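Local coordinates for predicted metal-dependent hydrolase of the TIM-barrel fold (Lactobacillus casei, PDB 2QPX), which probably acts as a metal-dependent hydrolase of the amidohydrolase type, binding zinc in a TIM-barrel fold, though its substrate is unknown, at residues G103-P106 against D107-L111; P205-D208 against Y209-H213. One frame throughout, in Å; residues are numbered along the deposited sequence. Where two conformers were deposited one is given.

Interaction 1: residues G103-P106 against D107-L111; sequences GFVP and DDPIL
One water joins Val105 to Asp107: it donates to Val105 O at 2.8 Å and to the Asp107 carboxylate oxygen OD1 at 2.9 Å, spending both of its hydrogens on acceptors that could not bond each other directly. The chain reverses just beyond this bridge. Pro106 CA and Pro109 CA are 5.5 Å apart, and Asp108 sits in the left-handed region (phi 59°, psi 49°), approximating a type II beta turn over 106-109, with Asp108 psi well off the ideal. The usual closing bond is missing because Pro109 N carries no hydrogen. Instead the Pro106 carbonyl points at the pyrrolidine ring, with Pro106 O 3.2 Å from Pro109 CD. This turn belongs to the loop between strand 95-101 and helix 113-120, a strand-to-helix connection of the TIM barrel, and its Pro106 side chain comes within about 11 Å of a bound zinc ion. The Phe104 ring meets that of the zinc ligand His20 edge-to-face. One methyl, Val105 CG1, makes two of the apolar contacts. It is anti to its own N (chi1 177°), a torsion that carries it against the Pro109 ring, 3.7 Å from Pro109 CG. The same methyl meets the tip of Leu111, with Val105 CG1 and Leu111 CD2 4.0 Å apart. Arg33 holds the turn from outside the segment, through a salt bridge to Asp108 OD2 and a hydrogen bond to Asp107 O, while backbone bonds from Asp108 to Asp24 and from Ile110 to Leu22 tie it to the loop following strand 14-19.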
loop_
_atom_site.group_PDB
_atom_site.type_symbol
_atom_site.label_atom_id
_atom_site.label_comp_id
_atom_site.label_asym_id
_atom_site.label_seq_id
_atom_site.Cartn_x
_atom_site.Cartn_y
_atom_site.Cartn_z
ATOM N N GLY A 103 19.410 -9.798 21.825
ATOM C CA GLY A 103 20.309 -10.052 20.707
ATOM C C GLY A 103 20.833 -8.810 19.986
ATOM O O GLY A 103 21.757 -8.913 19.201
ATOM N N PHE A 104 20.247 -7.637 20.238
ATOM C CA PHE A 104 20.777 -6.351 19.748
ATOM C C PHE A 104 21.518 -5.640 20.867
ATOM O O PHE A 104 20.965 -5.434 21.942
ATOM C CB PHE A 104 19.658 -5.446 19.257
ATOM C CG PHE A 104 20.104 -4.019 18.980
ATOM C CD1 PHE A 104 21.002 -3.749 17.983
ATOM C CD2 PHE A 104 19.678 -2.966 19.802
ATOM C CE1 PHE A 104 21.448 -2.462 17.771
ATOM C CE2 PHE A 104 20.101 -1.687 19.575
ATOM C CZ PHE A 104 21.007 -1.439 18.585
ATOM N N VAL A 105 22.756 -5.254 20.605
ATOM C CA VAL A 105 23.572 -4.603 21.618
ATOM C C VAL A 105 24.018 -3.245 21.101
ATOM O O VAL A 105 24.865 -3.152 20.196
ATOM C CB VAL A 105 24.792 -5.453 21.964
ATOM C CG1 VAL A 105 25.683 -4.706 22.996
ATOM C CG2 VAL A 105 24.364 -6.808 22.515
ATOM N N PRO A 106 23.438 -2.157 21.647
ATOM C CA PRO A 106 23.891 -0.823 21.212
ATOM C C PRO A 106 25.256 -0.542 21.821
ATOM O O PRO A 106 25.618 -1.144 22.825
ATOM C CB PRO A 106 22.834 0.119 21.798
ATOM C CG PRO A 106 22.326 -0.607 23.020
ATOM C CD PRO A 106 22.403 -2.089 22.686
ATOM N N ASP A 107 25.997 0.391 21.239
ATOM C CA ASP A 107 27.294 0.767 21.803
ATOM C C ASP A 107 27.111 1.396 23.178
ATOM O O ASP A 107 26.169 2.147 23.384
ATOM C CB ASP A 107 28.002 1.771 20.891
ATOM C CG ASP A 107 28.467 1.187 19.581
ATOM O OD1 ASP A 107 28.563 -0.037 19.434
ATOM O OD2 ASP A 107 28.741 1.994 18.682
ATOM N N ASP A 108 28.027 1.095 24.097
ATOM C CA ASP A 108 27.983 1.532 25.494
ATOM C C ASP A 108 26.720 1.049 26.218
ATOM O O ASP A 108 26.040 1.837 26.879
ATOM C CB ASP A 108 28.114 3.055 25.556
ATOM C CG ASP A 108 29.220 3.554 24.698
ATOM O OD1 ASP A 108 30.398 3.351 25.081
ATOM O OD2 ASP A 108 28.947 4.112 23.614
ATOM N N PRO A 109 26.408 -0.260 26.092
ATOM C CA PRO A 109 25.134 -0.753 26.597
ATOM C C PRO A 109 25.085 -0.893 28.114
ATOM O O PRO A 109 26.137 -1.070 28.775
ATOM C CB PRO A 109 25.063 -2.172 26.041
ATOM C CG PRO A 109 26.469 -2.589 25.985
ATOM C CD PRO A 109 27.221 -1.365 25.531
ATOM N N ILE A 110 23.867 -0.853 28.633
ATOM C CA ILE A 110 23.532 -1.432 29.921
ATOM C C ILE A 110 22.946 -2.833 29.657
ATOM O O ILE A 110 21.827 -2.949 29.170
ATOM C CB ILE A 110 22.561 -0.546 30.745
ATOM C CG1 ILE A 110 23.183 0.845 30.994
ATOM C CG2 ILE A 110 22.156 -1.221 32.043
ATOM C CD1 ILE A 110 22.189 1.849 31.499
ATOM N N LEU A 111 23.761 -3.870 29.859
ATOM C CA LEU A 111 23.374 -5.259 29.527
ATOM C C LEU A 111 22.652 -5.971 30.668
ATOM O O LEU A 111 21.876 -6.916 30.460
ATOM C CB LEU A 111 24.608 -6.074 29.125
ATOM C CG LEU A 111 25.324 -5.589 27.880
ATOM C CD1 LEU A 111 26.621 -6.361 27.680
ATOM C CD2 LEU A 111 24.367 -5.709 26.660
HETATM O O HOH W 1 27.652 -2.625 20.469
#

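Interaction 2: residues P205-D208 against Y209-H213; sequences PLID and YMLYH
Asp208 O accepts from Tyr212 N at 3.0 Å, and equivalent alpha-helical i to i+4 bonds pair Pro205 with Tyr209, Leu206 with Met210 and Ile207 with Leu211. All four are close to straight, the N-H...O angles running from 157° to 167°. Apolar contact follows the same spacing: Ile207 and Leu211 run alongside each other, one turn apart, Ile207 CG2 meeting Leu211 CD1 at 3.8 Å. Among the aromatic groups, Tyr212 turns its edge to the preceding turn, with CD1 3.3 Å from Asp208 O in the ring plane. Tyr209 has CG anti to its N (chi1 180°), which swings its ring forward along the helix to His213, whose CD2 lies 3.4 Å above the centre of the Tyr209 ring. The buried Asp208 carboxylate is satisfied at OD2 by a salt bridge with Lys204 and a hydrogen bond from Glu179 N. Helix 204-221 packs by Leu206 and Tyr209 on helix 183-196, by Leu206, selenomethionine Met210 and His213 on helix 144-156, and by Met210 and Leu211 on helix 130-138, just ahead of strand 225-229, which carries the zinc ligand His228.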
loop_
_atom_site.group_PDB
_atom_site.type_symbol
_atom_site.label_atom_id
_atom_site.label_comp_id
_atom_site.label_asym_id
_atom_site.label_seq_id
_atom_site.Cartn_x
_atom_site.Cartn_y
_atom_site.Cartn_z
ATOM N N PRO A 205 18.867 -21.436 3.492
ATOM C CA PRO A 205 18.552 -22.820 3.825
ATOM C C PRO A 205 18.676 -23.137 5.312
ATOM O O PRO A 205 17.793 -23.785 5.895
ATOM C CB PRO A 205 19.582 -23.620 3.001
ATOM C CG PRO A 205 20.022 -22.718 1.927
ATOM C CD PRO A 205 19.895 -21.332 2.436
ATOM N N LEU A 206 19.726 -22.650 5.954
ATOM C CA LEU A 206 19.895 -22.953 7.375
ATOM C C LEU A 206 18.911 -22.189 8.279
ATOM O O LEU A 206 18.368 -22.780 9.206
ATOM C CB LEU A 206 21.343 -22.740 7.803
ATOM C CG LEU A 206 21.679 -23.145 9.231
ATOM C CD1 LEU A 206 21.331 -24.630 9.513
ATOM C CD2 LEU A 206 23.168 -22.815 9.558
ATOM N N ILE A 207 18.674 -20.920 7.993
ATOM C CA ILE A 207 17.683 -20.155 8.777
ATOM C C ILE A 207 16.290 -20.775 8.644
ATOM O O ILE A 207 15.586 -20.963 9.646
ATOM C CB ILE A 207 17.665 -18.655 8.361
ATOM C CG1 ILE A 207 18.944 -17.969 8.903
ATOM C CG2 ILE A 207 16.441 -17.937 8.922
ATOM C CD1 ILE A 207 19.194 -16.521 8.385
ATOM N N ASP A 208 15.878 -21.119 7.429
ATOM C CA ASP A 208 14.533 -21.665 7.234
ATOM C C ASP A 208 14.447 -23.046 7.904
ATOM O O ASP A 208 13.435 -23.334 8.589
ATOM C CB ASP A 208 14.157 -21.753 5.747
ATOM C CG ASP A 208 13.782 -20.418 5.123
ATOM O OD1 ASP A 208 13.914 -19.375 5.792
ATOM O OD2 ASP A 208 13.333 -20.434 3.924
ATOM N N TYR A 209 15.479 -23.897 7.760
ATOM C CA TYR A 209 15.497 -25.180 8.496
ATOM C C TYR A 209 15.309 -24.928 10.010
ATOM O O TYR A 209 14.491 -25.591 10.700
ATOM C CB TYR A 209 16.829 -25.927 8.246
ATOM C CG TYR A 209 16.935 -27.233 8.955
ATOM C CD1 TYR A 209 17.394 -27.323 10.254
ATOM C CD2 TYR A 209 16.560 -28.418 8.303
ATOM C CE1 TYR A 209 17.497 -28.567 10.886
ATOM C CE2 TYR A 209 16.625 -29.626 8.914
ATOM C CZ TYR A 209 17.083 -29.715 10.200
ATOM O OH TYR A 209 17.137 -30.931 10.826
HETATM N N MSE A 210 16.116 -24.007 10.551
HETATM C CA MSE A 210 16.086 -23.677 11.956
HETATM C C MSE A 210 14.678 -23.283 12.375
HETATM O O MSE A 210 14.152 -23.769 13.397
HETATM C CB MSE A 210 17.017 -22.494 12.197
HETATM C CG MSE A 210 17.099 -22.048 13.618
HETATM SE SE MSE A 210 17.917 -20.281 13.857
HETATM C CE MSE A 210 16.420 -19.101 13.387
ATOM N N LEU A 211 14.053 -22.389 11.595
ATOM C CA LEU A 211 12.729 -21.894 12.005
ATOM C C LEU A 211 11.659 -22.994 12.006
ATOM O O LEU A 211 10.800 -23.051 12.904
ATOM C CB LEU A 211 12.319 -20.726 11.118
ATOM C CG LEU A 211 13.121 -19.439 11.365
ATOM C CD1 LEU A 211 12.880 -18.447 10.211
ATOM C CD2 LEU A 211 12.786 -18.878 12.768
ATOM N N TYR A 212 11.691 -23.873 11.005
ATOM C CA TYR A 212 10.733 -24.979 10.973
ATOM C C TYR A 212 10.998 -25.960 12.099
ATOM O O TYR A 212 10.075 -26.468 12.719
ATOM C CB TYR A 212 10.758 -25.706 9.614
ATOM C CG TYR A 212 9.876 -25.028 8.560
ATOM C CD1 TYR A 212 10.317 -23.934 7.843
ATOM C CD2 TYR A 212 8.558 -25.467 8.304
ATOM C CE1 TYR A 212 9.513 -23.322 6.898
ATOM C CE2 TYR A 212 7.738 -24.825 7.365
ATOM C CZ TYR A 212 8.215 -23.763 6.673
ATOM O OH TYR A 212 7.426 -23.114 5.746
ATOM N N HIS A 213 12.267 -26.226 12.390
ATOM C CA HIS A 213 12.619 -27.205 13.412
ATOM C C HIS A 213 12.532 -26.717 14.854
ATOM O O HIS A 213 12.264 -27.520 15.740
ATOM C CB HIS A 213 13.952 -27.861 13.085
ATOM C CG HIS A 213 13.862 -28.803 11.944
ATOM N ND1 HIS A 213 13.805 -30.169 12.136
ATOM C CD2 HIS A 213 13.691 -28.602 10.612
ATOM C CE1 HIS A 213 13.678 -30.772 10.966
ATOM N NE2 HIS A 213 13.570 -29.858 10.026
#

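Overall arrangement
Interactions 1 and 2 share no secondary-structure element: their centres are 27 Å apart, their nearest atoms about 12 Å, and interaction 1 closes in the chain well before interaction 2 opens. The first is a surface loop, mostly exposed, while the second is a buried helix segment. Their chemistry follows this difference. Residues 103-111 have no direct hydrogen bond across the contact and rely on a water bridge, apolar contacts and bonds to a neighbouring loop and to Arg33 of helix 30-37. Residues 205-213 are joined by four backbone i to i+4 bonds and pack most of their side chains on neighbouring helices and loops. Pro106 lies about 6 Å from the side chain of zinc ligand His20; Leu211 is farther, about 10 Å, from that of His228.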